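Local atomic coordinates of glutathione S-transferase (Bombyx mori, PDB entry 5ZFG), a protein that probably transfers glutathione onto electrophilic compounds, as glutathione transferases do, and metabolises the insecticide diazinon in the silkworm. Residues C100-S105 / I164-T169; I70-C75 / P83-D88. All coordinates share one frame; numbering follows the deposited sequence.

Contact 1: residues C100-S105 / I164-T169; sequences CFNLSS and INSTMT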
# COMPACT_ATOMS: atom_id res chain seq x y z
N CYS B 100 2.51 4.13 -0.41
CA CYS B 100 1.67 3.68 0.70
C CYS B 100 0.85 4.83 1.28
O CYS B 100 -0.33 4.66 1.60
CB CYS B 100 2.54 3.06 1.80
SG CYS B 100 3.27 1.47 1.35
N PHE B 101 1.49 6.00 1.43
CA PHE B 101 0.83 7.18 1.99
C PHE B 101 -0.34 7.62 1.12
O PHE B 101 -1.41 7.97 1.64
CB PHE B 101 1.87 8.31 2.13
CG PHE B 101 1.26 9.70 2.36
CD1 PHE B 101 0.56 9.98 3.51
CD2 PHE B 101 1.45 10.72 1.42
CE1 PHE B 101 0.01 11.25 3.73
CE2 PHE B 101 0.90 12.00 1.63
CZ PHE B 101 0.19 12.25 2.80
N ASN B 102 -0.19 7.55 -0.20
CA ASN B 102 -1.34 7.86 -1.05
C ASN B 102 -2.47 6.86 -0.84
O ASN B 102 -3.64 7.25 -0.73
CB ASN B 102 -0.95 7.89 -2.53
CG ASN B 102 -2.10 8.37 -3.38
OD1 ASN B 102 -2.42 9.56 -3.35
ND2 ASN B 102 -2.75 7.46 -4.11
N LEU B 103 -2.14 5.57 -0.80
CA LEU B 103 -3.16 4.54 -0.68
C LEU B 103 -3.83 4.57 0.68
O LEU B 103 -5.06 4.46 0.78
CB LEU B 103 -2.52 3.16 -0.91
CG LEU B 103 -3.37 1.90 -0.66
CD1 LEU B 103 -4.64 1.89 -1.50
CD2 LEU B 103 -2.56 0.64 -0.94
N SER B 104 -3.04 4.75 1.74
CA SER B 104 -3.56 4.62 3.10
C SER B 104 -4.28 5.87 3.59
O SER B 104 -5.17 5.76 4.45
CB SER B 104 -2.44 4.30 4.08
OG SER B 104 -1.64 5.45 4.35
N SER B 105 -3.91 7.05 3.10
CA SER B 105 -4.31 8.30 3.75
C SER B 105 -4.70 9.40 2.76
O SER B 105 -5.81 9.93 2.81
CB SER B 105 -3.17 8.80 4.65
OG SER B 105 -2.68 7.75 5.48
N ILE B 164 -0.33 13.03 -7.73
CA ILE B 164 -0.81 14.01 -8.71
C ILE B 164 -2.30 13.80 -8.96
O ILE B 164 -3.10 14.73 -8.91
CB ILE B 164 -0.01 13.92 -10.02
CG1 ILE B 164 1.36 14.60 -9.87
CG2 ILE B 164 -0.85 14.53 -11.16
CD1 ILE B 164 1.28 16.12 -9.73
N ASN B 165 -2.68 12.55 -9.22
CA ASN B 165 -4.06 12.26 -9.56
C ASN B 165 -5.01 12.38 -8.37
O ASN B 165 -6.19 12.70 -8.56
CB ASN B 165 -4.12 10.89 -10.22
CG ASN B 165 -3.48 10.91 -11.58
OD1 ASN B 165 -3.85 11.74 -12.42
ND2 ASN B 165 -2.52 10.02 -11.82
N SER B 166 -4.53 12.15 -7.14
CA SER B 166 -5.35 12.50 -5.98
C SER B 166 -5.58 14.01 -5.93
O SER B 166 -6.71 14.48 -5.74
CB SER B 166 -4.67 12.01 -4.70
OG SER B 166 -4.58 10.59 -4.67
N THR B 167 -4.51 14.79 -6.11
CA THR B 167 -4.61 16.25 -6.05
C THR B 167 -5.46 16.80 -7.20
O THR B 167 -6.17 17.80 -7.03
CB THR B 167 -3.20 16.86 -6.10
OG1 THR B 167 -2.38 16.24 -5.09
CG2 THR B 167 -3.26 18.37 -5.87
N MET B 168 -5.41 16.13 -8.35
CA MET B 168 -6.24 16.52 -9.48
C MET B 168 -7.72 16.54 -9.12
O MET B 168 -8.47 17.39 -9.62
CB MET B 168 -5.95 15.59 -10.67
CG MET B 168 -6.92 15.77 -11.86
SD MET B 168 -8.46 14.83 -11.69
CE MET B 168 -7.80 13.19 -12.02
N THR B 169 -8.16 15.64 -8.23
CA THR B 169 -9.58 15.63 -7.88
C THR B 169 -9.96 16.84 -7.04
O THR B 169 -11.14 17.23 -7.04
CB THR B 169 -9.98 14.35 -7.14
OG1 THR B 169 -9.41 14.36 -5.82
CG2 THR B 169 -9.53 13.09 -7.91

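Contact 2: residues I70-C75 / P83-D88; sequences ILQYIC and PLYPQD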
# COMPACT_ATOMS: atom_id res chain seq x y z
N ILE B 70 1.31 -2.64 -9.46
CA ILE B 70 1.48 -2.57 -10.91
C ILE B 70 2.56 -1.56 -11.27
O ILE B 70 3.44 -1.84 -12.10
CB ILE B 70 0.15 -2.23 -11.61
CG1 ILE B 70 -0.89 -3.33 -11.38
CG2 ILE B 70 0.39 -2.04 -13.14
CD1 ILE B 70 -2.30 -2.93 -11.84
N LEU B 71 2.54 -0.39 -10.63
CA LEU B 71 3.58 0.62 -10.87
C LEU B 71 4.97 0.07 -10.58
O LEU B 71 5.91 0.25 -11.37
CB LEU B 71 3.32 1.87 -10.02
CG LEU B 71 2.08 2.72 -10.36
CD1 LEU B 71 1.87 3.81 -9.33
CD2 LEU B 71 2.27 3.32 -11.75
N GLN B 72 5.12 -0.61 -9.44
CA GLN B 72 6.42 -1.17 -9.09
C GLN B 72 6.86 -2.25 -10.08
O GLN B 72 8.04 -2.32 -10.46
CB GLN B 72 6.34 -1.72 -7.66
CG GLN B 72 6.15 -0.59 -6.64
CD GLN B 72 5.59 -1.05 -5.30
OE1 GLN B 72 4.83 -2.01 -5.24
NE2 GLN B 72 5.96 -0.35 -4.23
N TYR B 73 5.91 -3.06 -10.55
CA TYR B 73 6.24 -4.18 -11.43
C TYR B 73 6.68 -3.69 -12.81
O TYR B 73 7.66 -4.18 -13.36
CB TYR B 73 5.04 -5.10 -11.55
CG TYR B 73 5.14 -6.13 -12.67
CD1 TYR B 73 6.03 -7.19 -12.57
CD2 TYR B 73 4.37 -6.02 -13.81
CE1 TYR B 73 6.13 -8.13 -13.59
CE2 TYR B 73 4.47 -6.95 -14.84
CZ TYR B 73 5.35 -8.01 -14.71
OH TYR B 73 5.45 -8.96 -15.71
N ILE B 74 5.97 -2.70 -13.36
CA ILE B 74 6.33 -2.18 -14.68
C ILE B 74 7.76 -1.66 -14.67
O ILE B 74 8.54 -1.90 -15.62
CB ILE B 74 5.31 -1.10 -15.11
CG1 ILE B 74 3.97 -1.74 -15.43
CG2 ILE B 74 5.86 -0.32 -16.30
CD1 ILE B 74 4.05 -3.13 -15.97
N CYS B 75 8.17 -0.99 -13.59
CA CYS B 75 9.54 -0.50 -13.48
C CYS B 75 10.53 -1.64 -13.27
O CYS B 75 11.54 -1.73 -13.98
CB CYS B 75 9.65 0.52 -12.34
SG CYS B 75 8.67 2.00 -12.57
N PRO B 83 15.42 6.01 -13.25
CA PRO B 83 15.24 6.85 -12.06
C PRO B 83 13.78 7.03 -11.66
O PRO B 83 13.53 7.56 -10.57
CB PRO B 83 15.85 8.19 -12.47
CG PRO B 83 16.66 7.90 -13.69
CD PRO B 83 15.97 6.77 -14.38
N LEU B 84 12.83 6.62 -12.50
CA LEU B 84 11.43 6.66 -12.10
C LEU B 84 11.16 5.73 -10.91
O LEU B 84 10.16 5.91 -10.21
CB LEU B 84 10.53 6.28 -13.28
CG LEU B 84 9.08 6.74 -13.33
CD1 LEU B 84 8.94 8.25 -13.39
CD2 LEU B 84 8.38 6.13 -14.52
N TYR B 85 12.03 4.74 -10.67
CA TYR B 85 11.94 3.88 -9.49
C TYR B 85 13.35 3.51 -9.07
O TYR B 85 13.87 2.45 -9.44
CB TYR B 85 11.10 2.63 -9.77
CG TYR B 85 10.64 1.84 -8.54
CD1 TYR B 85 10.49 2.44 -7.29
CD2 TYR B 85 10.34 0.48 -8.65
CE1 TYR B 85 10.07 1.71 -6.17
CE2 TYR B 85 9.89 -0.26 -7.56
CZ TYR B 85 9.76 0.36 -6.31
OH TYR B 85 9.33 -0.41 -5.24
N PRO B 86 14.01 4.37 -8.30
CA PRO B 86 15.43 4.16 -7.98
C PRO B 86 15.67 2.83 -7.29
O PRO B 86 14.83 2.32 -6.54
CB PRO B 86 15.76 5.33 -7.05
CG PRO B 86 14.73 6.37 -7.34
CD PRO B 86 13.49 5.61 -7.70
N GLN B 87 16.86 2.28 -7.52
CA GLN B 87 17.25 1.01 -6.92
C GLN B 87 17.96 1.18 -5.58
O GLN B 87 18.01 0.22 -4.81
CB GLN B 87 18.16 0.23 -7.88
CG GLN B 87 17.48 -0.11 -9.19
CD GLN B 87 18.42 -0.73 -10.21
OE1 GLN B 87 18.35 -1.93 -10.48
NE2 GLN B 87 19.30 0.09 -10.78
N ASP B 88 18.48 2.36 -5.29
CA ASP B 88 19.12 2.59 -4.00
C ASP B 88 18.09 2.36 -2.90
O ASP B 88 17.00 2.95 -2.95
CB ASP B 88 19.65 4.02 -3.91
CG ASP B 88 20.09 4.37 -2.51
OD1 ASP B 88 21.09 3.78 -2.04
OD2 ASP B 88 19.42 5.22 -1.87

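Contact 1: residues C100-S105 / I164-T169
N102 and S166 meet in the all-helical C-terminal domain of the glutathione transferase fold, where the long helix 89-114 runs past the central helix 160-172. The contact is narrow: each helix contributes one polar side chain, and the CA atoms of N102 and S166 are still 7.9 Å apart. N102 bridges the gap because its CG stands anti to the backbone N (chi1 -173°), which carries the amide across toward the hydroxyl. In the model, OD1 of N102 comes within 2.7 Å of S166 OG. The amide is probably turned over, however, and with its two ends exchanged the pair may be a hydrogen bond. The hydroxyl of S166 has a partner within its own helix, since OG is hydrogen-bonded to the carbonyl oxygen of P162. Both residues are buried, and Y107, from the next turn of helix 89-114, packs against the two of them.

The other sides of the helices face different neighbours. ND2 of N165 bonds to S16 and Q19 of helix 12-23, tying helix 160-172 to the N-terminal domain, and its OD1 bonds to S201 of helix 195-208; S104 is hydrogen-bonded to E66 of the second subunit and L103 packs on its counterpart there. T169, one turn on, holds the carbonyl oxygen of S166 twice: its backbone N lies 3.1 Å from S166 O, and its OG1 donates to S166 O in the carbonyl plane over 2.7 Å, with a C=O...donor angle of 153°.

Contact 2: residues I70-C75 / P83-D88
Y85 lays its side chain against Q72 and C75 where the linker between the thioredoxin-like N-terminal domain and the helical C-terminal domain doubles back on helix 67-78. Y85 is packed along its whole length, with CB on C75 at the base and the hydroxyl against CG of Q72 at the tip. CB of Y85 is 3.6 Å from CB of C75, and its ring carbon CD2 is 3.8 Å from that same cysteine CB. The sulfur makes an oblique sulfur-aromatic contact, with SG of C75 5.4 Å from the centroid of the Y85 ring and 59° off the ring normal. With CG anti to the backbone N (chi1 -165°), the ring of Y85 is carried on along the helix surface to Q72, one turn earlier. There CB of Q72 sits 3.8 Å from CE2 of Y85, and CG of Q72 comes to 3.5 Å from the phenol OH. The glutamine chain runs slantwise to the tyrosine, with amide and ring planes 24° apart. The phenol itself is held by a hydrogen bond to OD1 of N96, an atom that also receives a weak bond from NE2 of Q72, so both polar ends converge on one asparagine.

By contrast, the solvent side lies further out along the linker: L84 is buried, but P83 before it, and Q87 and D88 after Y85, are exposed and make no contact with residues 70-75. D88 instead serves as N-cap of helix 89-114. R92 of that helix makes a cation-pi contact with Y85 and bonds its carbonyl oxygen, while V95 packs on the ring. Y73 points away from the linker and, with I70 and I74, packs on L57 of strand 56-59, while I70 and I74 also meet helix 12-23.

Both contacts are buried, yet the centre of contact 1 lies about 6 Å, and that of contact 2 about 14 Å, from the centre of the chain, with exposed linker residues beside contact 2. Their centres are 18 Å apart and their nearest atoms about 6 Å, without touching. Helix 89-114 relates them: it supplies one side of contact 1, and the linker of contact 2 leads straight into it. Contact 1 is a single meeting of polar side chains between two helices of one domain; contact 2 is a broader, mainly apolar seat for an aromatic ring at the domain junction. Residues of both segment pairs also reach the second subunit.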